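PDB 2D0W: cytochrome cL from Hyphomicrobium denitrificans, which carries electrons on a heme in the periplasm and probably serves as the electron acceptor for methanol dehydrogenase during methanol oxidation. Local coordinates for residues Q19-V30 / G107-L116; P40-P49 / A160-S168. One frame throughout, in Å; residues are numbered along the deposited sequence.

Interaction 1 of 2, residues Q19-V30 / G107-L116; sequences QAPKEGRDTPAV and GQDLELDNML. With ZN (zinc ion), chain D.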
ATOM      1  N   GLN A  19       7.790 -13.268  10.949  1.00 21.46           N
ATOM      2  CA  GLN A  19       7.093 -13.729   9.756  1.00 18.19           C
ATOM      3  C   GLN A  19       7.556 -13.082   8.472  1.00 17.70           C
ATOM      4  O   GLN A  19       7.581 -13.737   7.438  1.00 19.84           O
ATOM      5  CB  GLN A  19       5.565 -13.626   9.932  1.00 17.55           C
ATOM      6  CG  GLN A  19       4.936 -14.725  10.827  1.00 17.47           C
ATOM      7  CD  GLN A  19       4.803 -16.085  10.124  1.00 18.84           C
ATOM      8  OE1 GLN A  19       4.069 -16.222   9.142  1.00 17.31           O
ATOM      9  NE2 GLN A  19       5.503 -17.096  10.645  1.00 17.54           N
ATOM     10  N   ALA A  20       7.917 -11.802   8.525  1.00 17.04           N
ATOM     11  CA  ALA A  20       8.481 -11.124   7.357  1.00 17.21           C
ATOM     12  C   ALA A  20       9.765 -11.806   6.847  1.00 19.42           C
ATOM     13  O   ALA A  20      10.542 -12.332   7.640  1.00 19.43           O
ATOM     14  CB  ALA A  20       8.743  -9.709   7.687  1.00 14.95           C
ATOM     15  N   PRO A  21       9.989 -11.807   5.505  1.00 19.11           N
ATOM     16  CA  PRO A  21      11.269 -12.260   4.931  1.00 18.38           C
ATOM     17  C   PRO A  21      12.460 -11.655   5.670  1.00 19.14           C
ATOM     18  O   PRO A  21      12.352 -10.544   6.182  1.00 17.16           O
ATOM     19  CB  PRO A  21      11.216 -11.674   3.511  1.00 18.61           C
ATOM     20  CG  PRO A  21       9.746 -11.661   3.187  1.00 16.49           C
ATOM     21  CD  PRO A  21       9.023 -11.400   4.470  1.00 17.33           C
ATOM     22  N   LYS A  22      13.598 -12.347   5.723  1.00 19.62           N
ATOM     23  CA  LYS A  22      14.796 -11.745   6.363  1.00 22.13           C
ATOM     24  C   LYS A  22      15.332 -10.502   5.600  1.00 21.48           C
ATOM     25  O   LYS A  22      15.811  -9.540   6.208  1.00 22.11           O
ATOM     26  CB  LYS A  22      15.924 -12.779   6.584  1.00 23.64           C
ATOM     27  CG  LYS A  22      16.239 -13.093   8.070  1.00 29.01           C
ATOM     28  CD  LYS A  22      14.999 -13.527   8.895  1.00 30.37           C
ATOM     29  CE  LYS A  22      15.080 -13.171  10.367  1.00 33.39           C
ATOM     30  NZ  LYS A  22      15.708 -11.824  10.659  1.00 35.15           N
ATOM     31  N   GLU A  23      15.246 -10.530   4.278  1.00 20.70           N
ATOM     32  CA  GLU A  23      15.781  -9.477   3.426  1.00 22.03           C
ATOM     33  C   GLU A  23      14.795  -8.331   3.291  1.00 21.30           C
ATOM     34  O   GLU A  23      13.613  -8.523   3.489  1.00 20.06           O
ATOM     35  CB  GLU A  23      16.093 -10.041   2.026  1.00 24.42           C
ATOM     36  CG  GLU A  23      16.955 -11.315   2.044  1.00 30.26           C
ATOM     37  CD  GLU A  23      16.177 -12.589   2.424  1.00 33.39           C
ATOM     38  OE1 GLU A  23      14.900 -12.599   2.474  1.00 32.96           O
ATOM     39  OE2 GLU A  23      16.873 -13.596   2.694  1.00 34.47           O
ATOM     40  N   GLY A  24      15.289  -7.136   2.962  1.00 21.59           N
ATOM     41  CA  GLY A  24      14.423  -6.018   2.582  1.00 20.50           C
ATOM     42  C   GLY A  24      13.826  -5.282   3.768  1.00 21.98           C
ATOM     43  O   GLY A  24      12.806  -4.598   3.637  1.00 20.27           O
ATOM     44  N   ARG A  25      14.455  -5.405   4.936  1.00 21.31           N
ATOM     45  CA  ARG A  25      14.016  -4.642   6.092  1.00 23.41           C
ATOM     46  C   ARG A  25      14.950  -3.471   6.371  1.00 23.47           C
ATOM     47  O   ARG A  25      14.571  -2.503   7.049  1.00 23.29           O
ATOM     48  CB  ARG A  25      13.870  -5.522   7.353  1.00 25.13           C
ATOM     49  CG  ARG A  25      13.928  -6.982   7.089  1.00 27.04           C
ATOM     50  CD  ARG A  25      12.902  -7.875   7.741  1.00 29.78           C
ATOM     51  NE  ARG A  25      13.183  -8.132   9.136  1.00 27.14           N
ATOM     52  CZ  ARG A  25      12.872  -9.243   9.800  1.00 26.82           C
ATOM     53  NH1 ARG A  25      12.294 -10.277   9.205  1.00 25.39           N
ATOM     54  NH2 ARG A  25      13.176  -9.323  11.090  1.00 25.32           N
ATOM     55  N   ASP A  26      16.187  -3.570   5.906  1.00 23.42           N
ATOM     56  CA  ASP A  26      17.188  -2.582   6.299  1.00 25.73           C
ATOM     57  C   ASP A  26      17.165  -1.345   5.369  1.00 24.61           C
ATOM     58  O   ASP A  26      18.188  -1.026   4.769  1.00 26.82           O
ATOM     59  CB  ASP A  26      18.604  -3.231   6.350  1.00 27.58           C
ATOM     60  CG  ASP A  26      19.720  -2.216   6.709  1.00 30.05           C
ATOM     61  OD1 ASP A  26      19.462  -1.250   7.454  1.00 31.91           O
ATOM     62  OD2 ASP A  26      20.867  -2.380   6.233  1.00 31.23           O
ATOM     63  N   THR A  27      16.020  -0.677   5.213  1.00 21.04           N
ATOM     64  CA  THR A  27      15.961   0.517   4.322  1.00 19.59           C
ATOM     65  C   THR A  27      15.461   1.705   5.132  1.00 19.40           C
ATOM     66  O   THR A  27      14.759   1.514   6.151  1.00 20.45           O
ATOM     67  CB  THR A  27      15.062   0.324   3.051  1.00 20.01           C
ATOM     68  OG1 THR A  27      13.685   0.395   3.440  1.00 15.82           O
ATOM     69  CG2 THR A  27      15.346  -1.023   2.331  1.00 16.29           C
ATOM     70  N   PRO A  28      15.839   2.932   4.730  1.00 19.98           N
ATOM     71  CA  PRO A  28      15.325   4.024   5.522  1.00 19.30           C
ATOM     72  C   PRO A  28      13.810   4.045   5.593  1.00 17.65           C
ATOM     73  O   PRO A  28      13.249   4.431   6.620  1.00 16.82           O
ATOM     74  CB  PRO A  28      15.867   5.260   4.782  1.00 21.56           C
ATOM     75  CG  PRO A  28      17.155   4.776   4.196  1.00 21.28           C
ATOM     76  CD  PRO A  28      16.760   3.426   3.667  1.00 20.31           C
ATOM     77  N   ALA A  29      13.147   3.631   4.518  1.00 15.82           N
ATOM     78  CA  ALA A  29      11.697   3.712   4.497  1.00 14.48           C
ATOM     79  C   ALA A  29      11.068   2.734   5.515  1.00 13.90           C
ATOM     80  O   ALA A  29      10.092   3.044   6.170  1.00 13.67           O
ATOM     81  CB  ALA A  29      11.179   3.488   3.106  1.00 11.87           C
ATOM     82  N   VAL A  30      11.633   1.560   5.628  1.00 15.90           N
ATOM     83  CA  VAL A  30      11.093   0.552   6.518  1.00 16.15           C
ATOM     84  C   VAL A  30      11.338   1.001   7.977  1.00 18.48           C
ATOM     85  O   VAL A  30      10.476   0.827   8.845  1.00 16.43           O
ATOM     86  CB  VAL A  30      11.729  -0.790   6.237  1.00 17.04           C
ATOM     87  CG1 VAL A  30      11.349  -1.817   7.361  1.00 15.88           C
ATOM     88  CG2 VAL A  30      11.252  -1.292   4.875  1.00 15.22           C
ATOM     89  N   GLY A 107       2.044 -11.280   4.794  1.00 15.61           N
ATOM     90  CA  GLY A 107       3.218 -10.863   5.543  1.00 17.32           C
ATOM     91  C   GLY A 107       4.456 -11.667   5.232  1.00 19.29           C
ATOM     92  O   GLY A 107       5.493 -11.115   4.964  1.00 20.20           O
ATOM     93  N   GLN A 108       4.313 -12.979   5.248  1.00 19.72           N
ATOM     94  CA  GLN A 108       5.372 -13.938   4.941  1.00 21.96           C
ATOM     95  C   GLN A 108       5.903 -13.828   3.497  1.00 20.89           C
ATOM     96  O   GLN A 108       6.984 -14.281   3.244  1.00 21.87           O
ATOM     97  CB  GLN A 108       4.860 -15.373   5.216  1.00 25.02           C
ATOM     98  CG  GLN A 108       5.161 -15.858   6.640  1.00 29.45           C
ATOM     99  CD  GLN A 108       4.833 -17.350   6.924  1.00 33.46           C
ATOM    100  OE1 GLN A 108       5.700 -18.133   7.350  1.00 34.81           O
ATOM    101  NE2 GLN A 108       3.585 -17.719   6.744  1.00 34.48           N
ATOM    102  N   ASP A 109       5.145 -13.213   2.587  1.00 20.24           N
ATOM    103  CA  ASP A 109       5.412 -13.260   1.132  1.00 19.16           C
ATOM    104  C   ASP A 109       6.269 -12.109   0.615  1.00 19.13           C
ATOM    105  O   ASP A 109       7.002 -12.261  -0.368  1.00 19.90           O
ATOM    106  CB  ASP A 109       4.087 -13.197   0.343  1.00 16.85           C
ATOM    107  CG  ASP A 109       3.179 -14.400   0.591  1.00 18.23           C
ATOM    108  OD1 ASP A 109       1.969 -14.327   0.286  1.00 19.12           O
ATOM    109  OD2 ASP A 109       3.668 -15.427   1.083  1.00 19.48           O
ATOM    110  N   LEU A 110       6.082 -10.949   1.231  1.00 19.49           N
ATOM    111  CA  LEU A 110       6.602  -9.648   0.763  1.00 19.77           C
ATOM    112  C   LEU A 110       7.740  -9.176   1.656  1.00 18.90           C
ATOM    113  O   LEU A 110       7.548  -9.089   2.860  1.00 19.94           O
ATOM    114  CB  LEU A 110       5.479  -8.597   0.917  1.00 19.83           C
ATOM    115  CG  LEU A 110       4.284  -8.705  -0.037  1.00 19.28           C
ATOM    116  CD1 LEU A 110       2.924  -8.190   0.575  1.00 18.75           C
ATOM    117  CD2 LEU A 110       4.697  -7.946  -1.252  1.00 20.87           C
ATOM    118  N   GLU A 111       8.898  -8.812   1.101  1.00 19.36           N
ATOM    119  CA  GLU A 111       9.865  -8.040   1.908  1.00 20.33           C
ATOM    120  C   GLU A 111       9.249  -6.718   2.331  1.00 19.53           C
ATOM    121  O   GLU A 111       8.477  -6.093   1.576  1.00 15.93           O
ATOM    122  CB  GLU A 111      11.174  -7.808   1.156  1.00 22.01           C
ATOM    123  CG  GLU A 111      11.936  -9.130   0.904  1.00 25.14           C
ATOM    124  CD  GLU A 111      13.012  -9.001  -0.163  1.00 27.81           C
ATOM    125  OE1 GLU A 111      13.387  -7.842  -0.482  1.00 28.89           O
ATOM    126  OE2 GLU A 111      13.487 -10.053  -0.693  1.00 28.41           O
ATOM    127  N   LEU A 112       9.596  -6.295   3.548  1.00 19.00           N
ATOM    128  CA  LEU A 112       8.995  -5.127   4.159  1.00 18.72           C
ATOM    129  C   LEU A 112       9.074  -3.900   3.261  1.00 17.60           C
ATOM    130  O   LEU A 112       8.107  -3.131   3.192  1.00 16.86           O
ATOM    131  CB  LEU A 112       9.617  -4.855   5.528  1.00 18.48           C
ATOM    132  CG  LEU A 112       9.188  -5.850   6.627  1.00 20.07           C
ATOM    133  CD1 LEU A 112       7.675  -5.903   6.820  1.00 18.00           C
ATOM    134  CD2 LEU A 112       9.661  -7.188   6.245  1.00 23.73           C
ATOM    135  N   ASP A 113      10.208  -3.742   2.563  1.00 16.81           N
ATOM    136  CA  ASP A 113      10.422  -2.567   1.694  1.00 16.73           C
ATOM    137  C   ASP A 113       9.463  -2.640   0.502  1.00 14.72           C
ATOM    138  O   ASP A 113       8.910  -1.621   0.089  1.00 14.32           O
ATOM    139  CB  ASP A 113      11.884  -2.488   1.226  1.00 15.78           C
ATOM    140  CG  ASP A 113      12.226  -1.133   0.573  1.00 18.80           C
ATOM    141  OD1 ASP A 113      12.014  -0.066   1.193  1.00 15.45           O
ATOM    142  OD2 ASP A 113      12.682  -1.150  -0.592  1.00 22.52           O
ATOM    143  N   ASN A 114       9.255  -3.858   0.004  1.00 13.52           N
ATOM    144  CA  ASN A 114       8.320  -4.086  -1.090  1.00 15.42           C
ATOM    145  C   ASN A 114       6.888  -3.910  -0.650  1.00 14.99           C
ATOM    146  O   ASN A 114       6.082  -3.377  -1.393  1.00 13.69           O
ATOM    147  CB  ASN A 114       8.538  -5.446  -1.760  1.00 15.82           C
ATOM    148  CG  ASN A 114       9.811  -5.455  -2.658  1.00 17.12           C
ATOM    149  OD1 ASN A 114      10.202  -4.456  -3.190  1.00 16.97           O
ATOM    150  ND2 ASN A 114      10.445  -6.591  -2.775  1.00 18.32           N
ATOM    151  N   MET A 115       6.574  -4.352   0.561  1.00 14.26           N
ATOM    152  CA  MET A 115       5.244  -4.105   1.129  1.00 14.57           C
ATOM    153  C   MET A 115       4.926  -2.635   1.074  1.00 13.51           C
ATOM    154  O   MET A 115       3.776  -2.223   0.835  1.00 12.64           O
ATOM    155  CB  MET A 115       5.209  -4.571   2.590  1.00 16.86           C
ATOM    156  CG  MET A 115       3.960  -4.108   3.316  1.00 22.28           C
ATOM    157  SD  MET A 115       2.536  -5.096   2.829  1.00 28.46           S
ATOM    158  CE  MET A 115       2.757  -6.463   3.962  1.00 25.13           C
ATOM    159  N   LEU A 116       5.931  -1.808   1.347  1.00 12.72           N
ATOM    160  CA  LEU A 116       5.683  -0.353   1.406  1.00 11.52           C
ATOM    161  C   LEU A 116       5.432   0.275   0.047  1.00 10.89           C
ATOM    162  O   LEU A 116       4.785   1.320  -0.058  1.00 12.39           O
ATOM    163  CB  LEU A 116       6.828   0.343   2.155  1.00  9.75           C
ATOM    164  CG  LEU A 116       6.911   0.025   3.626  1.00 12.08           C
ATOM    165  CD1 LEU A 116       8.086   0.768   4.201  1.00 12.14           C
ATOM    166  CD2 LEU A 116       5.589   0.386   4.359  1.00 11.41           C
TER
HETATM  167 ZN    ZN D1206       0.997 -12.788  -0.971  1.00 20.63          ZN
HETATM  168  O   HOH W   1       8.927 -14.984   5.339  1.00 36.15           O
HETATM  169  O   HOH W   2       2.190 -11.142  -1.695  1.00  5.66           O
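Thr27 and Asp113 meet where the N-cap of helix 28-36 faces the first turn of helix 112-124. Thr27 OG1 donates to Asp113 OD1 (2.8 Å), reaching it from above the carboxylate plane, and also accepts from Val30 N, so one hydroxyl caps its own helix and grips the other. Asp113 CG stands anti to the backbone N (chi1 -168°), which carries the carboxylate across to Thr27; Tyr41 OH also hydrogen-bonds OD1, and Lys117 pairs with OD2. A valine in place of Thr27 would probably leave helix 28-36 without its side-chain cap and Asp113 OD1 without one of its partners. Next to this, Asp113 N donates to Gly24 O (2.9 Å). Here the N-terminal extension lies over the start of the last helix of the cytochrome c core. Packing is tight around Leu112: its CB meets Val30 CG1 at 3.9 Å, the side chains crossing at about a right angle, while Val30 CG2 touches Leu116 CD1 (3.8 Å). Pro21 is pressed in as well, its CD 3.2 Å from Leu110 O. By contrast, the Gln19 and Gln108 end is exposed, and a water donates to both carbonyls. Just beyond, Asp109 OD1 binds a zinc ion at 2.2 Å, together with His106 and a water.

Interaction 2 of 2, residues P40-P49 / A160-S168; sequences PYVEVAGCLP and AEKAQCKIS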
ATOM      1  N   PRO A  40       6.613   6.212   3.849  1.00 15.45           N
ATOM      2  CA  PRO A  40       7.226   7.360   3.128  1.00 15.63           C
ATOM      3  C   PRO A  40       7.358   7.218   1.621  1.00 15.27           C
ATOM      4  O   PRO A  40       7.779   8.177   0.928  1.00 13.81           O
ATOM      5  CB  PRO A  40       8.596   7.482   3.766  1.00 16.06           C
ATOM      6  CG  PRO A  40       8.881   6.095   4.296  1.00 14.72           C
ATOM      7  CD  PRO A  40       7.611   5.433   4.609  1.00 15.05           C
ATOM      8  N   TYR A  41       6.963   6.060   1.088  1.00 14.78           N
ATOM      9  CA  TYR A  41       6.918   5.919  -0.367  1.00 14.26           C
ATOM     10  C   TYR A  41       5.632   6.419  -0.993  1.00 13.54           C
ATOM     11  O   TYR A  41       5.493   6.441  -2.225  1.00 17.44           O
ATOM     12  CB  TYR A  41       7.115   4.459  -0.778  1.00 14.15           C
ATOM     13  CG  TYR A  41       8.486   3.875  -0.534  1.00 14.56           C
ATOM     14  CD1 TYR A  41       9.645   4.682  -0.554  1.00 14.36           C
ATOM     15  CD2 TYR A  41       8.633   2.531  -0.313  1.00 14.26           C
ATOM     16  CE1 TYR A  41      10.910   4.130  -0.367  1.00 15.25           C
ATOM     17  CE2 TYR A  41       9.905   1.959  -0.118  1.00 16.78           C
ATOM     18  CZ  TYR A  41      11.044   2.769  -0.160  1.00 14.51           C
ATOM     19  OH  TYR A  41      12.295   2.204   0.036  1.00 14.89           O
ATOM     20  N   VAL A  42       4.656   6.757  -0.171  1.00 16.41           N
ATOM     21  CA  VAL A  42       3.343   7.184  -0.686  1.00 15.13           C
ATOM     22  C   VAL A  42       3.526   8.413  -1.569  1.00 16.95           C
ATOM     23  O   VAL A  42       4.219   9.376  -1.191  1.00 15.39           O
ATOM     24  CB  VAL A  42       2.317   7.364   0.484  1.00 15.02           C
ATOM     25  CG1 VAL A  42       1.050   8.121   0.093  1.00 12.18           C
ATOM     26  CG2 VAL A  42       1.861   5.983   1.020  1.00 11.94           C
ATOM     27  N   GLU A  43       2.960   8.338  -2.767  1.00 17.63           N
ATOM     28  CA  GLU A  43       3.038   9.413  -3.758  1.00 20.60           C
ATOM     29  C   GLU A  43       4.465   9.794  -4.225  1.00 20.83           C
ATOM     30  O   GLU A  43       4.679  10.898  -4.756  1.00 22.52           O
ATOM     31  CB  GLU A  43       2.188  10.635  -3.318  1.00 23.68           C
ATOM     32  CG  GLU A  43       0.677  10.480  -3.525  1.00 24.26           C
ATOM     33  CD  GLU A  43       0.312   9.969  -4.924  1.00 27.48           C
ATOM     34  OE1 GLU A  43       0.340  10.760  -5.895  1.00 27.90           O
ATOM     35  OE2 GLU A  43      -0.012   8.761  -5.061  1.00 29.12           O
ATOM     36  N   VAL A  44       5.436   8.908  -3.993  1.00 20.26           N
ATOM     37  CA  VAL A  44       6.759   9.044  -4.622  1.00 20.96           C
ATOM     38  C   VAL A  44       6.656   8.312  -5.954  1.00 21.19           C
ATOM     39  O   VAL A  44       6.625   7.061  -5.985  1.00 21.14           O
ATOM     40  CB  VAL A  44       7.919   8.434  -3.760  1.00 22.05           C
ATOM     41  CG1 VAL A  44       9.280   8.612  -4.452  1.00 22.20           C
ATOM     42  CG2 VAL A  44       7.946   8.989  -2.347  1.00 22.95           C
ATOM     43  N   ALA A  45       6.587   9.067  -7.055  1.00 20.03           N
ATOM     44  CA  ALA A  45       6.379   8.455  -8.372  1.00 20.36           C
ATOM     45  C   ALA A  45       7.369   7.326  -8.637  1.00 19.71           C
ATOM     46  O   ALA A  45       7.006   6.333  -9.251  1.00 18.80           O
ATOM     47  CB  ALA A  45       6.423   9.486  -9.497  1.00 21.02           C
ATOM     48  N   GLY A  46       8.591   7.450  -8.106  1.00 17.93           N
ATOM     49  CA  GLY A  46       9.675   6.521  -8.439  1.00 18.62           C
ATOM     50  C   GLY A  46       9.413   5.113  -7.911  1.00 19.68           C
ATOM     51  O   GLY A  46       9.883   4.133  -8.474  1.00 17.31           O
ATOM     52  N   CYS A  47       8.631   5.034  -6.836  1.00 19.40           N
ATOM     53  CA  CYS A  47       8.303   3.767  -6.171  1.00 20.52           C
ATOM     54  C   CYS A  47       7.113   3.018  -6.788  1.00 19.82           C
ATOM     55  O   CYS A  47       6.869   1.855  -6.468  1.00 17.09           O
ATOM     56  CB  CYS A  47       8.010   4.056  -4.702  1.00 23.36           C
ATOM     57  SG  CYS A  47       9.378   4.931  -3.957  1.00 27.81           S
ATOM     58  N   LEU A  48       6.379   3.702  -7.668  1.00 18.47           N
ATOM     59  CA  LEU A  48       5.107   3.181  -8.210  1.00 18.20           C
ATOM     60  C   LEU A  48       5.151   1.994  -9.134  1.00 18.01           C
ATOM     61  O   LEU A  48       4.386   1.047  -8.904  1.00 20.06           O
ATOM     62  CB  LEU A  48       4.203   4.298  -8.766  1.00 16.71           C
ATOM     63  CG  LEU A  48       3.870   5.380  -7.727  1.00 16.42           C
ATOM     64  CD1 LEU A  48       3.166   6.539  -8.395  1.00 14.48           C
ATOM     65  CD2 LEU A  48       3.098   4.848  -6.501  1.00 15.05           C
ATOM     66  N   PRO A  49       6.027   2.012 -10.181  1.00 18.00           N
ATOM     67  CA  PRO A  49       6.135   0.804 -11.027  1.00 16.77           C
ATOM     68  C   PRO A  49       6.381  -0.491 -10.244  1.00 17.02           C
ATOM     69  O   PRO A  49       5.787  -1.523 -10.546  1.00 17.67           O
ATOM     70  CB  PRO A  49       7.312   1.178 -11.953  1.00 15.86           C
ATOM     71  CG  PRO A  49       7.361   2.685 -12.015  1.00 19.08           C
ATOM     72  CD  PRO A  49       6.910   3.120 -10.635  1.00 16.94           C
ATOM     73  N   ALA A 160       7.456   7.459 -14.331  1.00 27.02           N
ATOM     74  CA  ALA A 160       7.693   6.917 -12.988  1.00 27.91           C
ATOM     75  C   ALA A 160       8.945   6.041 -13.022  1.00 28.24           C
ATOM     76  O   ALA A 160       9.803   6.114 -12.135  1.00 28.28           O
ATOM     77  CB  ALA A 160       6.468   6.110 -12.530  1.00 28.63           C
ATOM     78  N   GLU A 161       9.049   5.228 -14.071  1.00 28.36           N
ATOM     79  CA  GLU A 161      10.181   4.306 -14.212  1.00 30.38           C
ATOM     80  C   GLU A 161      11.537   4.999 -14.290  1.00 30.53           C
ATOM     81  O   GLU A 161      12.527   4.412 -13.883  1.00 29.85           O
ATOM     82  CB  GLU A 161      10.002   3.364 -15.391  1.00 31.27           C
ATOM     83  CG  GLU A 161       9.157   2.151 -15.069  1.00 35.53           C
ATOM     84  CD  GLU A 161       8.594   1.480 -16.307  1.00 38.92           C
ATOM     85  OE1 GLU A 161       8.024   0.369 -16.132  1.00 40.02           O
ATOM     86  OE2 GLU A 161       8.729   2.050 -17.441  1.00 39.63           O
ATOM     87  N   LYS A 162      11.573   6.235 -14.779  1.00 29.82           N
ATOM     88  CA  LYS A 162      12.830   6.999 -14.859  1.00 31.27           C
ATOM     89  C   LYS A 162      13.201   7.739 -13.561  1.00 31.61           C
ATOM     90  O   LYS A 162      14.292   8.319 -13.448  1.00 31.89           O
ATOM     91  CB  LYS A 162      12.794   7.990 -16.035  1.00 30.76           C
ATOM     92  CG  LYS A 162      12.588   7.367 -17.377  1.00 30.93           C
ATOM     93  CD  LYS A 162      12.558   8.439 -18.472  1.00 33.03           C
ATOM     94  CE  LYS A 162      12.671   7.842 -19.883  1.00 33.65           C
ATOM     95  NZ  LYS A 162      11.389   7.797 -20.625  1.00 36.87           N
ATOM     96  N   ALA A 163      12.302   7.724 -12.580  1.00 31.80           N
ATOM     97  CA  ALA A 163      12.534   8.409 -11.332  1.00 32.18           C
ATOM     98  C   ALA A 163      13.046   7.457 -10.266  1.00 33.05           C
ATOM     99  O   ALA A 163      12.905   6.207 -10.372  1.00 33.11           O
ATOM    100  CB  ALA A 163      11.254   9.093 -10.862  1.00 31.76           C
ATOM    101  N   GLN A 164      13.634   8.054  -9.235  1.00 33.67           N
ATOM    102  CA  GLN A 164      14.228   7.291  -8.148  1.00 35.22           C
ATOM    103  C   GLN A 164      13.182   6.998  -7.112  1.00 33.48           C
ATOM    104  O   GLN A 164      12.343   7.828  -6.807  1.00 34.43           O
ATOM    105  CB  GLN A 164      15.360   8.067  -7.475  1.00 36.23           C
ATOM    106  CG  GLN A 164      16.490   8.475  -8.394  1.00 38.58           C
ATOM    107  CD  GLN A 164      17.650   9.093  -7.618  1.00 40.29           C
ATOM    108  OE1 GLN A 164      17.461   9.683  -6.548  1.00 41.20           O
ATOM    109  NE2 GLN A 164      18.857   8.949  -8.150  1.00 41.40           N
ATOM    110  N   CYS A 165      13.237   5.803  -6.568  1.00 33.41           N
ATOM    111  CA  CYS A 165      12.428   5.501  -5.429  1.00 32.96           C
ATOM    112  C   CYS A 165      13.317   5.745  -4.234  1.00 33.62           C
ATOM    113  O   CYS A 165      14.230   4.982  -3.967  1.00 32.12           O
ATOM    114  CB  CYS A 165      11.934   4.072  -5.478  1.00 31.62           C
ATOM    115  SG  CYS A 165      10.954   3.617  -4.029  1.00 32.24           S
ATOM    116  N   LYS A 166      13.067   6.857  -3.563  1.00 35.21           N
ATOM    117  CA  LYS A 166      13.791   7.251  -2.350  1.00 37.95           C
ATOM    118  C   LYS A 166      12.799   8.067  -1.554  1.00 38.25           C
ATOM    119  O   LYS A 166      11.889   8.646  -2.133  1.00 39.63           O
ATOM    120  CB  LYS A 166      15.022   8.098  -2.703  1.00 38.54           C
ATOM    121  CG  LYS A 166      14.685   9.496  -3.273  1.00 40.21           C
ATOM    122  CD  LYS A 166      15.855  10.155  -4.000  1.00 42.39           C
ATOM    123  CE  LYS A 166      16.943  10.649  -3.017  1.00 43.71           C
ATOM    124  NZ  LYS A 166      18.052  11.408  -3.701  1.00 43.83           N
ATOM    125  N   ILE A 167      12.950   8.097  -0.239  1.00 39.30           N
ATOM    126  CA  ILE A 167      12.087   8.920   0.617  1.00 41.20           C
ATOM    127  C   ILE A 167      12.574  10.376   0.605  1.00 42.87           C
ATOM    128  O   ILE A 167      13.629  10.673   0.040  1.00 43.39           O
ATOM    129  CB  ILE A 167      12.002   8.369   2.074  1.00 40.34           C
ATOM    130  CG1 ILE A 167      13.323   8.579   2.824  1.00 39.98           C
ATOM    131  CG2 ILE A 167      11.608   6.878   2.063  1.00 39.69           C
ATOM    132  CD1 ILE A 167      13.430   7.773   4.122  1.00 39.38           C
ATOM    133  N   SER A 168      11.796  11.273   1.208  1.00 44.62           N
ATOM    134  CA  SER A 168      12.202  12.676   1.379  1.00 46.15           C
ATOM    135  C   SER A 168      12.918  12.851   2.719  1.00 46.93           C
ATOM    136  O   SER A 168      12.334  13.244   3.729  1.00 47.77           O
ATOM    137  CB  SER A 168      10.991  13.606   1.294  1.00 46.12           C
ATOM    138  OG  SER A 168      10.046  13.258   2.297  1.00 46.05           O
TER
HETATM  139  O   HOH W   3       8.848  10.549   1.321  1.00 31.46           O
HETATM  140  O   HOH W   4      11.265   3.647 -10.765  1.00 26.09           O
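The backbones come closest at Gly46 and Cys165, with CA atoms 4.2 Å apart, and Gly46 CA points a C-H at Gln164 O. The absence of a side chain on Gly46 lets the segments come this close. Next in the chain, Cys47 SG is joined to Cys165 SG at 2.1 Å, with a torsion of 98° about the S-S bond. With chi1 at 178° the sulfur of Cys165 swings away from its own amide N, and this also brings it over one face of the Tyr41 ring, 3.9 Å from the centroid, a sulfur-aromatic contact. Ile167 CG2 approaches the same ring obliquely at CE1 and packs against Pro40 CB at 3.5 Å. Near helix 149-161, Pro49 CD lies against Ala160 CB, while Pro49 CG touches Glu161 CG, the aliphatic part of that side chain. A water bridges Pro40 O and Ser168 N. The contact fastens the C-terminal tail beside the start of helix 48-58, the helix that leads into the heme-binding cysteines. Its disulfide is consistent with the oxidising periplasm, and this covalent link ties the tail independently of the weaker, largely apolar packing around it.

Overall arrangement
From the N terminus, the chain first lays down 19-30, then 40-49 a short way on, passes through the heme-binding region, returns at 107-116 and ends at 160-168. Interaction 1 closes a long loop from the N-terminal extension to the start of helix 112-124; interaction 2 closes a longer one from the turn leading into helix 48-58 to the C-terminal tail. Their segments alternate, so the two loops cross rather than nest. The contacts also touch: the hydrogen bond between Tyr41 and Asp113 joins them, and Ile167 packs on Pro28 and Ala29. The N-terminal extension and the C-terminal tail are thereby tied to helices of the cytochrome core and to each other.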